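Local coordinates for MutT/nudix family protein (Streptococcus pneumoniae, PDB 4HFQ) that hydrolyses UDP-linked precursors of peptidoglycan biosynthesis as a Nudix-family UDP-X diphosphatase, at residues I76-K81 against C150-G155. Sequence-based numbering, arbitrary orientation.
Sequences IVEDEK and CKLLDG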
loop_
_atom_site.group_PDB
_atom_site.type_symbol
_atom_site.label_atom_id
_atom_site.label_comp_id
_atom_site.label_asym_id
_atom_site.label_seq_id
_atom_site.Cartn_x
_atom_site.Cartn_y
_atom_site.Cartn_z
ATOM N N ILE A 76 7.517 -20.815 3.846
ATOM C CA ILE A 76 8.474 -21.787 4.400
ATOM C C ILE A 76 8.138 -23.147 3.804
ATOM O O ILE A 76 7.054 -23.665 4.019
ATOM C CB ILE A 76 8.316 -21.828 5.935
ATOM C CG1 ILE A 76 8.583 -20.434 6.545
ATOM C CG2 ILE A 76 9.225 -22.896 6.546
ATOM C CD1 ILE A 76 7.880 -20.185 7.858
ATOM N N VAL A 77 9.073 -23.689 3.031
ATOM C CA VAL A 77 8.856 -25.001 2.386
ATOM C C VAL A 77 9.802 -26.040 2.958
ATOM O O VAL A 77 11.006 -25.806 3.019
ATOM C CB VAL A 77 9.036 -24.929 0.855
ATOM C CG1 VAL A 77 8.962 -26.318 0.205
ATOM C CG2 VAL A 77 8.001 -23.997 0.230
ATOM N N GLU A 78 9.235 -27.169 3.392
ATOM C CA GLU A 78 10.025 -28.303 3.880
ATOM C C GLU A 78 9.431 -29.554 3.265
ATOM O O GLU A 78 8.220 -29.752 3.300
ATOM C CB GLU A 78 9.964 -28.382 5.401
ATOM C CG GLU A 78 10.657 -27.221 6.081
ATOM C CD GLU A 78 10.670 -27.319 7.583
ATOM O OE1 GLU A 78 10.315 -28.386 8.136
ATOM O OE2 GLU A 78 11.058 -26.319 8.217
ATOM N N ASP A 79 10.295 -30.381 2.672
ATOM C CA ASP A 79 9.861 -31.630 2.036
ATOM C C ASP A 79 8.742 -31.322 1.031
ATOM O O ASP A 79 7.745 -32.037 0.939
ATOM C CB ASP A 79 9.438 -32.660 3.107
ATOM C CG ASP A 79 9.209 -34.053 2.537
ATOM O OD1 ASP A 79 9.886 -34.428 1.556
ATOM O OD2 ASP A 79 8.339 -34.769 3.078
ATOM N N GLU A 80 8.916 -30.210 0.306
ATOM C CA GLU A 80 8.002 -29.770 -0.763
ATOM C C GLU A 80 6.587 -29.418 -0.279
ATOM O O GLU A 80 5.633 -29.396 -1.061
ATOM C CB GLU A 80 7.957 -30.792 -1.919
ATOM C CG GLU A 80 9.328 -31.133 -2.498
ATOM C CD GLU A 80 9.913 -30.059 -3.402
ATOM O OE1 GLU A 80 9.581 -28.858 -3.254
ATOM O OE2 GLU A 80 10.736 -30.423 -4.270
ATOM N N LYS A 81 6.460 -29.159 1.020
ATOM C CA LYS A 81 5.187 -28.822 1.633
ATOM C C LYS A 81 5.327 -27.434 2.240
ATOM O O LYS A 81 6.428 -27.025 2.613
ATOM C CB LYS A 81 4.810 -29.844 2.715
ATOM C CG LYS A 81 4.548 -31.243 2.164
ATOM C CD LYS A 81 4.033 -32.183 3.240
ATOM C CE LYS A 81 3.850 -33.573 2.639
ATOM N NZ LYS A 81 3.369 -34.576 3.627
ATOM N N CYS A 150 11.397 -17.924 3.396
ATOM C CA CYS A 150 12.175 -18.044 4.637
ATOM C C CYS A 150 12.513 -19.489 4.948
ATOM O O CYS A 150 11.822 -20.405 4.526
ATOM C CB CYS A 150 11.433 -17.451 5.844
ATOM S SG CYS A 150 10.901 -15.746 5.669
ATOM N N LYS A 151 13.597 -19.659 5.696
ATOM C CA LYS A 151 14.015 -20.972 6.173
ATOM C C LYS A 151 13.999 -20.959 7.696
ATOM O O LYS A 151 14.486 -20.008 8.313
ATOM C CB LYS A 151 15.412 -21.276 5.637
ATOM C CG LYS A 151 16.054 -22.537 6.207
ATOM C CD LYS A 151 17.449 -22.744 5.646
ATOM C CE LYS A 151 18.118 -23.927 6.333
ATOM N NZ LYS A 151 19.352 -24.397 5.640
ATOM N N LEU A 152 13.421 -21.997 8.309
ATOM C CA LEU A 152 13.380 -22.110 9.768
ATOM C C LEU A 152 14.715 -22.628 10.295
ATOM O O LEU A 152 15.376 -23.423 9.628
ATOM C CB LEU A 152 12.217 -22.998 10.236
ATOM C CG LEU A 152 10.810 -22.510 9.865
ATOM C CD1 LEU A 152 9.742 -23.429 10.441
ATOM C CD2 LEU A 152 10.580 -21.083 10.337
ATOM N N LEU A 153 15.118 -22.110 11.452
ATOM C CA LEU A 153 16.365 -22.508 12.116
ATOM C C LEU A 153 16.028 -23.242 13.428
ATOM O O LEU A 153 15.225 -24.170 13.412
ATOM C CB LEU A 153 17.293 -21.291 12.305
ATOM C CG LEU A 153 17.566 -20.413 11.074
ATOM C CD1 LEU A 153 18.246 -19.097 11.438
ATOM C CD2 LEU A 153 18.365 -21.159 10.007
ATOM N N ASP A 154 16.599 -22.835 14.560
ATOM C CA ASP A 154 16.304 -23.499 15.836
ATOM C C ASP A 154 14.951 -23.106 16.413
ATOM O O ASP A 154 14.489 -21.984 16.231
ATOM C CB ASP A 154 17.381 -23.198 16.884
ATOM C CG ASP A 154 18.742 -23.758 16.510
ATOM O OD1 ASP A 154 18.832 -24.946 16.134
ATOM O OD2 ASP A 154 19.733 -23.004 16.609
ATOM N N GLY A 155 14.333 -24.040 17.128
ATOM C CA GLY A 155 13.113 -23.777 17.870
ATOM C C GLY A 155 12.186 -24.973 17.929
ATOM O O GLY A 155 12.593 -26.118 17.679
HETATM O O HOH W 1 11.622 -22.590 2.955
HETATM O O HOH W 2 12.520 -24.391 7.087
#
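I76 packs against C150 and L152 where two parallel strands of the Nudix fold draw apart. Its two branches divide the work. CG2 meets L152 CG at 3.7 Å, and the end of the other branch, CD1, reaches L152 CD2 at 3.8 Å. The two side chains cross at about a right angle. I76 CG2 lies anti to the backbone N (chi1 -60° for CG1), which turns the methyl to L152 and leaves CG1 beside C150, 4.2 Å from its CB. E78 comes in with its carboxylate instead: the extended chain carries OE2 to 3.9 Å from L152 CD1, a polar atom on a methyl.

Water carries the polar part. One molecule accepts from V77 N at 2.8 Å and lies 2.7 Å from C150 O, to which it can donate, though other acceptors compete for its protons. It fills the place of a direct strand-to-strand bond. A second water donates to E78 OE2 and accepts from L152 N, 2.8 Å away, and so joins a side chain to the opposite backbone. The other carboxylate oxygen, E78 OE1, binds a glycerol, probably from the crystallisation liquor.

Beyond E78 the first strand leaves in a type I' hairpin turn, E78 to K81, closed by paired backbone bonds between these two residues. Further back the parallel pairing is direct, with C150 bonded to W75. I76 pairs on its other side with C83 of strand 81-87. K151 and L153 bond to strand 120-132. Helix 106-118 covers the apolar side, where I114 touches both C150 and L152, and F168 of strand 163-170 packs on E78.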